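Local structure of BamaA.19900.a (6VZZ) at residues Ser225-Ala230 with Ala235-Leu240; Tyr304-Met309 with Asn343-Gln348; Phe315-Ala320 with Glu351-Glu356. The protein is a glucokinase that binds glucose and, as in related sugar kinases of the actin-like ATPase clan, probably phosphorylates it with a nucleotide phosphate donor. One frame throughout, in Å; residues are numbered along the deposited sequence.

Contact 1. Residues Ser225-Ala230 with Ala235-Leu240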
loop_
_atom_site.group_PDB
_atom_site.type_symbol
_atom_site.label_atom_id
_atom_site.label_comp_id
_atom_site.label_asym_id
_atom_site.label_seq_id
_atom_site.Cartn_x
_atom_site.Cartn_y
_atom_site.Cartn_z
ATOM N N SER A 225 10.543 3.629 -9.526
ATOM C CA SER A 225 10.136 4.825 -10.229
ATOM C C SER A 225 11.354 5.619 -10.684
ATOM O O SER A 225 12.385 5.618 -10.011
ATOM C CB SER A 225 9.263 5.702 -9.327
ATOM O OG SER A 225 7.938 5.224 -9.337
ATOM N N PRO A 226 11.273 6.310 -11.815
ATOM C CA PRO A 226 12.396 7.131 -12.280
ATOM C C PRO A 226 12.354 8.499 -11.607
ATOM O O PRO A 226 11.459 8.791 -10.823
ATOM C CB PRO A 226 12.137 7.237 -13.780
ATOM C CG PRO A 226 10.664 7.269 -13.878
ATOM C CD PRO A 226 10.142 6.367 -12.757
ATOM N N VAL A 227 13.348 9.337 -11.917
ATOM C CA VAL A 227 13.281 10.746 -11.537
ATOM C C VAL A 227 12.669 11.529 -12.686
ATOM O O VAL A 227 12.428 10.981 -13.771
ATOM C CB VAL A 227 14.660 11.339 -11.194
ATOM C CG1 VAL A 227 15.176 10.797 -9.898
ATOM C CG2 VAL A 227 15.648 11.088 -12.329
ATOM N N GLY A 228 12.458 12.827 -12.464
ATOM C CA GLY A 228 12.048 13.718 -13.518
ATOM C C GLY A 228 13.116 13.867 -14.585
ATOM O O GLY A 228 14.321 13.888 -14.302
ATOM N N PRO A 229 12.683 13.977 -15.844
ATOM C CA PRO A 229 13.646 14.076 -16.959
ATOM C C PRO A 229 14.631 15.230 -16.848
ATOM O O PRO A 229 15.719 15.145 -17.428
ATOM C CB PRO A 229 12.737 14.235 -18.183
ATOM C CG PRO A 229 11.465 13.509 -17.785
ATOM C CD PRO A 229 11.298 13.772 -16.309
ATOM N N ALA A 230 14.304 16.294 -16.119
ATOM C CA ALA A 230 15.223 17.412 -15.937
ATOM C C ALA A 230 16.117 17.256 -14.713
ATOM O O ALA A 230 16.990 18.099 -14.498
ATOM C CB ALA A 230 14.445 18.727 -15.829
ATOM N N ALA A 235 20.057 10.888 -16.466
ATOM C CA ALA A 235 20.823 10.072 -17.402
ATOM C C ALA A 235 21.539 8.932 -16.690
ATOM O O ALA A 235 21.568 7.800 -17.192
ATOM C CB ALA A 235 21.825 10.941 -18.156
ATOM N N GLU A 236 22.127 9.207 -15.522
ATOM C CA GLU A 236 22.910 8.181 -14.846
ATOM C C GLU A 236 22.020 7.159 -14.151
ATOM O O GLU A 236 22.393 5.981 -14.071
ATOM C CB GLU A 236 23.892 8.812 -13.848
ATOM C CG GLU A 236 23.282 9.302 -12.539
ATOM C CD GLU A 236 24.313 9.455 -11.414
ATOM O OE1 GLU A 236 25.541 9.392 -11.692
ATOM O OE2 GLU A 236 23.884 9.635 -10.247
ATOM N N GLU A 237 20.849 7.573 -13.653
ATOM C CA GLU A 237 19.920 6.602 -13.081
ATOM C C GLU A 237 19.427 5.640 -14.147
ATOM O O GLU A 237 19.287 4.439 -13.897
ATOM C CB GLU A 237 18.734 7.305 -12.423
ATOM C CG GLU A 237 19.009 7.840 -11.036
ATOM C CD GLU A 237 17.730 8.179 -10.296
ATOM O OE1 GLU A 237 17.800 8.893 -9.272
ATOM O OE2 GLU A 237 16.652 7.727 -10.744
ATOM N N THR A 238 19.165 6.155 -15.348
ATOM C CA THR A 238 18.758 5.295 -16.453
ATOM C C THR A 238 19.825 4.252 -16.761
ATOM O O THR A 238 19.502 3.084 -17.012
ATOM C CB THR A 238 18.455 6.144 -17.689
ATOM O OG1 THR A 238 17.469 7.129 -17.346
ATOM C CG2 THR A 238 17.927 5.276 -18.807
ATOM N N ARG A 239 21.103 4.645 -16.733
ATOM C CA ARG A 239 22.165 3.670 -16.959
ATOM C C ARG A 239 22.199 2.628 -15.846
ATOM O O ARG A 239 22.333 1.429 -16.116
ATOM C CB ARG A 239 23.516 4.374 -17.090
ATOM C CG ARG A 239 23.647 5.280 -18.322
ATOM C CD ARG A 239 25.105 5.589 -18.667
ATOM N NE ARG A 239 25.847 6.151 -17.538
ATOM C CZ ARG A 239 25.861 7.444 -17.208
ATOM N NH1 ARG A 239 25.174 8.334 -17.920
ATOM N NH2 ARG A 239 26.566 7.855 -16.160
ATOM N N LEU A 240 22.052 3.063 -14.590
ATOM C CA LEU A 240 22.087 2.124 -13.472
ATOM C C LEU A 240 20.928 1.138 -13.540
ATOM O O LEU A 240 21.118 -0.067 -13.335
ATOM C CB LEU A 240 22.065 2.884 -12.144
ATOM C CG LEU A 240 21.725 2.051 -10.904
ATOM C CD1 LEU A 240 22.786 0.983 -10.633
ATOM C CD2 LEU A 240 21.551 2.951 -9.708
HETATM O O HOH W 1 15.538 7.592 -13.458
#

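Contact 2. Residues Tyr304-Met309 with Asn343-Gln348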
loop_
_atom_site.group_PDB
_atom_site.type_symbol
_atom_site.label_atom_id
_atom_site.label_comp_id
_atom_site.label_asym_id
_atom_site.label_seq_id
_atom_site.Cartn_x
_atom_site.Cartn_y
_atom_site.Cartn_z
ATOM N N TYR A 304 33.730 6.077 -4.492
ATOM C CA TYR A 304 32.856 5.141 -5.187
ATOM C C TYR A 304 31.893 4.469 -4.220
ATOM O O TYR A 304 30.704 4.327 -4.525
ATOM C CB TYR A 304 33.698 4.109 -5.936
ATOM C CG TYR A 304 34.723 4.742 -6.847
ATOM C CD1 TYR A 304 34.329 5.480 -7.958
ATOM C CD2 TYR A 304 36.084 4.611 -6.596
ATOM C CE1 TYR A 304 35.265 6.064 -8.799
ATOM C CE2 TYR A 304 37.028 5.189 -7.435
ATOM C CZ TYR A 304 36.609 5.915 -8.531
ATOM O OH TYR A 304 37.535 6.503 -9.363
ATOM N N ALA A 305 32.382 4.052 -3.048
ATOM C CA ALA A 305 31.482 3.515 -2.031
ATOM C C ALA A 305 30.403 4.528 -1.685
ATOM O O ALA A 305 29.221 4.185 -1.568
ATOM C CB ALA A 305 32.268 3.117 -0.782
ATOM N N HIS A 306 30.796 5.791 -1.542
ATOM C CA HIS A 306 29.836 6.850 -1.267
ATOM C C HIS A 306 28.788 6.942 -2.368
ATOM O O HIS A 306 27.584 6.979 -2.090
ATOM C CB HIS A 306 30.580 8.173 -1.109
ATOM C CG HIS A 306 29.688 9.337 -0.828
ATOM N ND1 HIS A 306 29.111 10.088 -1.829
ATOM C CD2 HIS A 306 29.276 9.881 0.340
ATOM C CE1 HIS A 306 28.381 11.047 -1.291
ATOM N NE2 HIS A 306 28.467 10.946 0.024
ATOM N N LYS A 307 29.231 6.958 -3.630
ATOM C CA LYS A 307 28.305 7.104 -4.751
ATOM C C LYS A 307 27.270 5.983 -4.759
ATOM O O LYS A 307 26.069 6.233 -4.917
ATOM C CB LYS A 307 29.085 7.142 -6.069
ATOM C CG LYS A 307 28.254 7.456 -7.308
ATOM C CD LYS A 307 27.547 8.802 -7.184
ATOM C CE LYS A 307 26.723 9.141 -8.432
ATOM N NZ LYS A 307 25.932 10.401 -8.280
ATOM N N ALA A 308 27.717 4.741 -4.557
ATOM C CA ALA A 308 26.791 3.613 -4.532
ATOM C C ALA A 308 25.845 3.701 -3.337
ATOM O O ALA A 308 24.631 3.500 -3.468
ATOM C CB ALA A 308 27.572 2.303 -4.507
ATOM N N MET A 309 26.388 3.995 -2.157
ATOM C CA MET A 309 25.553 4.110 -0.966
ATOM C C MET A 309 24.537 5.241 -1.115
ATOM O O MET A 309 23.383 5.112 -0.694
ATOM C CB MET A 309 26.442 4.335 0.254
ATOM C CG MET A 309 25.779 4.099 1.583
ATOM S SD MET A 309 25.542 2.343 1.888
ATOM C CE MET A 309 24.728 2.383 3.473
ATOM N N ASN A 343 23.141 4.941 10.169
ATOM C CA ASN A 343 22.564 6.242 10.499
ATOM C C ASN A 343 23.576 7.366 10.347
ATOM O O ASN A 343 23.194 8.495 10.029
ATOM C CB ASN A 343 22.011 6.243 11.921
ATOM C CG ASN A 343 20.798 5.366 12.071
ATOM O OD1 ASN A 343 19.948 5.293 11.178
ATOM N ND2 ASN A 343 20.708 4.684 13.206
ATOM N N LEU A 344 24.861 7.089 10.587
ATOM C CA LEU A 344 25.875 8.118 10.396
ATOM C C LEU A 344 25.930 8.546 8.939
ATOM O O LEU A 344 25.917 9.744 8.635
ATOM C CB LEU A 344 27.238 7.623 10.864
ATOM C CG LEU A 344 28.421 8.515 10.474
ATOM C CD1 LEU A 344 28.403 9.852 11.210
ATOM C CD2 LEU A 344 29.749 7.792 10.686
ATOM N N PHE A 345 25.972 7.575 8.019
ATOM C CA PHE A 345 25.934 7.922 6.602
ATOM C C PHE A 345 24.705 8.758 6.287
ATOM O O PHE A 345 24.781 9.732 5.529
ATOM C CB PHE A 345 25.942 6.672 5.724
ATOM C CG PHE A 345 25.823 6.980 4.261
ATOM C CD1 PHE A 345 26.955 7.238 3.501
ATOM C CD2 PHE A 345 24.579 7.057 3.650
ATOM C CE1 PHE A 345 26.853 7.552 2.153
ATOM C CE2 PHE A 345 24.471 7.377 2.299
ATOM C CZ PHE A 345 25.608 7.625 1.553
ATOM N N LEU A 346 23.571 8.393 6.879
ATOM C CA LEU A 346 22.319 9.092 6.628
ATOM C C LEU A 346 22.408 10.562 7.042
ATOM O O LEU A 346 21.962 11.453 6.307
ATOM C CB LEU A 346 21.214 8.358 7.378
ATOM C CG LEU A 346 19.774 8.303 6.910
ATOM C CD1 LEU A 346 19.046 7.226 7.707
ATOM C CD2 LEU A 346 19.122 9.659 7.127
ATOM N N GLU A 347 23.011 10.840 8.199
ATOM C CA GLU A 347 23.149 12.223 8.646
ATOM C C GLU A 347 24.209 12.986 7.859
ATOM O O GLU A 347 24.082 14.205 7.682
ATOM C CB GLU A 347 23.470 12.269 10.139
ATOM C CG GLU A 347 22.272 11.963 11.028
ATOM C CD GLU A 347 21.226 13.070 11.012
ATOM O OE1 GLU A 347 21.484 14.141 10.426
ATOM O OE2 GLU A 347 20.141 12.870 11.594
ATOM N N GLN A 348 25.260 12.307 7.390
ATOM C CA GLN A 348 26.245 13.010 6.571
ATOM C C GLN A 348 25.650 13.464 5.247
ATOM O O GLN A 348 26.130 14.435 4.657
ATOM C CB GLN A 348 27.462 12.135 6.296
ATOM C CG GLN A 348 28.227 11.697 7.511
ATOM C CD GLN A 348 29.257 10.634 7.173
ATOM O OE1 GLN A 348 29.054 9.806 6.274
ATOM N NE2 GLN A 348 30.378 10.659 7.882
#

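Contact 3. Residues Phe315-Ala320 with Glu351-Glu356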
loop_
_atom_site.group_PDB
_atom_site.type_symbol
_atom_site.label_atom_id
_atom_site.label_comp_id
_atom_site.label_asym_id
_atom_site.label_seq_id
_atom_site.Cartn_x
_atom_site.Cartn_y
_atom_site.Cartn_z
ATOM N N PHE A 315 17.136 5.362 -3.371
ATOM C CA PHE A 315 15.985 4.558 -3.758
ATOM C C PHE A 315 15.187 4.101 -2.550
ATOM O O PHE A 315 13.974 3.898 -2.660
ATOM C CB PHE A 315 16.419 3.371 -4.610
ATOM C CG PHE A 315 16.582 3.716 -6.056
ATOM C CD1 PHE A 315 17.757 4.302 -6.513
ATOM C CD2 PHE A 315 15.551 3.491 -6.955
ATOM C CE1 PHE A 315 17.905 4.646 -7.850
ATOM C CE2 PHE A 315 15.689 3.827 -8.284
ATOM C CZ PHE A 315 16.870 4.405 -8.740
ATOM N N LEU A 316 15.830 3.951 -1.391
ATOM C CA LEU A 316 15.054 3.742 -0.171
ATOM C C LEU A 316 14.149 4.939 0.100
ATOM O O LEU A 316 12.972 4.773 0.437
ATOM C CB LEU A 316 15.979 3.488 1.020
ATOM C CG LEU A 316 15.246 3.462 2.368
ATOM C CD1 LEU A 316 14.374 2.229 2.483
ATOM C CD2 LEU A 316 16.219 3.539 3.520
ATOM N N MET A 317 14.673 6.156 -0.070
ATOM C CA MET A 317 13.837 7.336 0.115
ATOM C C MET A 317 12.729 7.419 -0.933
ATOM O O MET A 317 11.654 7.952 -0.646
ATOM C CB MET A 317 14.691 8.604 0.082
ATOM C CG MET A 317 15.615 8.782 1.274
ATOM S SD MET A 317 14.727 8.982 2.833
ATOM C CE MET A 317 15.135 7.463 3.674
ATOM N N ARG A 318 12.959 6.906 -2.148
ATOM C CA ARG A 318 11.932 7.024 -3.182
ATOM C C ARG A 318 10.751 6.094 -2.918
ATOM O O ARG A 318 9.593 6.489 -3.104
ATOM C CB ARG A 318 12.517 6.746 -4.561
ATOM C CG ARG A 318 11.516 6.960 -5.676
ATOM C CD ARG A 318 12.218 7.086 -7.018
ATOM N NE ARG A 318 13.385 7.948 -6.900
ATOM C CZ ARG A 318 14.366 8.021 -7.794
ATOM N NH1 ARG A 318 15.398 8.821 -7.568
ATOM N NH2 ARG A 318 14.326 7.281 -8.895
ATOM N N ILE A 319 11.010 4.852 -2.504
ATOM C CA ILE A 319 9.896 3.964 -2.195
ATOM C C ILE A 319 9.182 4.445 -0.935
ATOM O O ILE A 319 7.951 4.381 -0.835
ATOM C CB ILE A 319 10.379 2.499 -2.081
ATOM C CG1 ILE A 319 9.222 1.534 -1.781
ATOM C CG2 ILE A 319 11.422 2.342 -0.994
ATOM C CD1 ILE A 319 8.044 1.653 -2.721
ATOM N N ALA A 320 9.934 4.971 0.033
ATOM C CA ALA A 320 9.300 5.472 1.244
ATOM C C ALA A 320 8.420 6.678 0.943
ATOM O O ALA A 320 7.309 6.790 1.477
ATOM C CB ALA A 320 10.362 5.812 2.290
ATOM N N GLU A 351 20.777 16.315 3.302
ATOM C CA GLU A 351 20.165 17.126 2.248
ATOM C C GLU A 351 19.883 16.294 1.004
ATOM O O GLU A 351 18.821 16.425 0.384
ATOM C CB GLU A 351 21.055 18.311 1.867
ATOM C CG GLU A 351 21.688 19.071 3.016
ATOM C CD GLU A 351 23.068 18.535 3.406
ATOM O OE1 GLU A 351 23.384 17.349 3.122
ATOM O OE2 GLU A 351 23.842 19.318 4.001
ATOM N N SER A 352 20.826 15.442 0.614
ATOM C CA SER A 352 20.614 14.601 -0.556
ATOM C C SER A 352 19.422 13.678 -0.356
ATOM O O SER A 352 18.645 13.442 -1.290
ATOM C CB SER A 352 21.877 13.796 -0.847
ATOM O OG SER A 352 23.022 14.619 -0.686
ATOM N N LEU A 353 19.251 13.155 0.857
ATOM C CA LEU A 353 18.128 12.262 1.111
ATOM C C LEU A 353 16.810 13.020 1.128
ATOM O O LEU A 353 15.809 12.538 0.586
ATOM C CB LEU A 353 18.332 11.519 2.426
ATOM C CG LEU A 353 19.561 10.615 2.424
ATOM C CD1 LEU A 353 19.576 9.816 3.691
ATOM C CD2 LEU A 353 19.559 9.683 1.211
ATOM N N ARG A 354 16.792 14.204 1.747
ATOM C CA ARG A 354 15.578 15.012 1.774
ATOM C C ARG A 354 15.210 15.504 0.384
ATOM O O ARG A 354 14.030 15.530 0.024
ATOM C CB ARG A 354 15.753 16.201 2.711
ATOM C CG ARG A 354 15.861 15.846 4.167
ATOM C CD ARG A 354 16.107 17.104 4.957
ATOM N NE ARG A 354 14.984 18.032 4.873
ATOM C CZ ARG A 354 13.920 17.983 5.674
ATOM N NH1 ARG A 354 13.833 17.044 6.610
ATOM N NH2 ARG A 354 12.948 18.872 5.549
ATOM N N ALA A 355 16.198 15.916 -0.404
ATOM C CA ALA A 355 15.908 16.310 -1.776
ATOM C C ALA A 355 15.166 15.202 -2.513
ATOM O O ALA A 355 14.241 15.471 -3.287
ATOM C CB ALA A 355 17.202 16.675 -2.498
ATOM N N GLU A 356 15.540 13.945 -2.261
ATOM C CA GLU A 356 14.850 12.824 -2.886
ATOM C C GLU A 356 13.462 12.619 -2.291
ATOM O O GLU A 356 12.489 12.423 -3.031
ATOM C CB GLU A 356 15.684 11.553 -2.740
ATOM C CG GLU A 356 14.941 10.278 -3.121
ATOM C CD GLU A 356 14.408 10.309 -4.543
ATOM O OE1 GLU A 356 13.300 9.789 -4.771
ATOM O OE2 GLU A 356 15.086 10.864 -5.435
#

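Contact 1. Residues Ser225-Ala230 with Ala235-Leu240
Pro226 and Val227, in the loop that leads from strand 213-216 to helix 234-249, face Glu237 in the first turns of that helix, a loop-onto-helix contact in a kinase of the actin-like ATPase clan. The chain enters at Ser225, whose OG reaches Ile224 O of the second subunit. Pro226 makes a loose approach: its carbonyl carbon C lies 4.5 Å from Glu237 OE2. Val227 brings both methyls to the glutamate in van der Waals contact. CG1, which stands anti to the carbonyl carbon (chi1 -71°), meets OE1 of Glu237 at 3.3 Å and OE2 at 3.5 Å, while Val227 CG2 is 3.8 Å from OE2. The Glu237 chain runs out straight past CG, at a slant to the valine, and carries the carboxylate to the loop. A water joins the same two residues: it accepts from Val227 N at 3.2 Å and donates to Glu237 OE2 at 2.9 Å, tying the loop backbone to the acid without a direct bond. Farther on, Pro229 packs on Ser245 and Ala230 on Lys251, both of the second subunit, so this loop also belongs to the dimer interface. The two carboxylate oxygens of Glu237 divide their work: OE2 takes the water, whereas OE1 forms salt bridges with Arg318 NH1 and Lys314 NZ of helix 303-327.

Contact 2. Residues Tyr304-Met309 with Asn343-Gln348
NE2 of His306, whose ring meets Phe345 across the contact, is hydrogen-bonded to OD1 of Asn349, just beyond segment 343-348. Through ND2 the same asparagine bonds to the backbone O of Phe345, so one amide ties the imidazole of one helix to the backbone of the other. The bond helps to fix the rotation of the His306 ring, which approaches the phenyl group obliquely, the planes inclined at 57°. CD2 of His306 is 3.8 Å from CE1 of Phe345. Across the two segments themselves the contact is made by carbon atoms and rings. With CG anti to the backbone N (chi1 177°), the Phe345 ring reaches out to helix 303-327, and Met309 lies over one of its faces. CG of Met309 sits above the middle of the phenyl group, 3.5 Å from the Phe345 centroid, a CH-pi contact. CB of Met309 packs near the far end of the ring, 3.6 Å from CZ of Phe345. The bend of the methionine at chi2 (74°) puts SD behind CG, on the same side of the ring and 5.1 Å from the Phe345 centroid, so the carbon and not the sulfur touches the face. Beyond the ring, Met309 also touches Leu266 of helix 263-276 and Ala293 of helix 289-295, which places the contact where several helices of the C-terminal part converge. The arrangement is helix-helix packing in which a methionine covers one face of a phenylalanine, a Met-aromatic pair with the CH-pi contact at its centre and the sulfur beyond it.

Contact 3. Residues Phe315-Ala320 with Glu351-Glu356
Arg318 and Glu356 form the polar half of this helix-helix contact, a salt bridge in which the arginine presents its side to the acid and uses two nitrogens. NE of Arg318 donates to OE1 of Glu356 at 2.8 Å, in a nearly straight bond (168° at the hydrogen), while NH1 of Arg318 donates to OE2 of Glu356 at 3.0 Å. Both oxygens lie close to the guanidinium plane, yet each is met from above the plane of the carboxylate, and the two flat groups are inclined at 40° to each other. The arginine chain bends at chi3 and the glutamate chain at chi2, which brings the groups together although the side chains lie nearly perpendicular. Neither charge is confined to this pair: beyond the bridge to Glu237, Arg318 NH2 bonds to Ser225 O, while Lys321 NZ holds Glu356 OE1.

The apolar half is carried by Met317. Its CB packs against CG of Glu356 at 3.6 Å, so the aliphatic part of the acid serves the hydrophobic side of the interface. Met317 CG reaches CB and CD2 of Leu353, each at 4.0 Å, and lies 3.8 Å from Leu353 O.

As to the backbones, the axes of 315-320 and 351-356 approach to 8.9 Å and cross at -33°, running in broadly the same direction. Met317 and Glu356 stand nearest in register.

All four touching residues are buried, and the charges there are met by each other, by Glu237 and Lys321, and by the backbone O of Ser225. With two basic groups on its carboxylate, Glu356 is probably ionised, and the bond from each of two Arg318 nitrogens would hold its carboxylate against rotation.

Overall arrangement
Along the chain, contact 1 closes before the other two open, whereas the segments of contacts 2 and 3 alternate. Helix 303-327 supplies one side of both contacts 2 and 3, and the consecutive helices 343-348 and 350-357 supply the other; their centres are about 12 Å apart, and Leu346 CD2 meets Leu353 CD1 at 3.5 Å. Contact 1 lies about 14 Å from contact 3 and 20 Å from contact 2, centre to centre, and Glu236 OE2 reaches Lys307 NZ at 2.9 Å. The long helix is therefore the common spine of this region, linking the loop at the subunit interface to the helices that follow strand 331-335 of the six-stranded sheet.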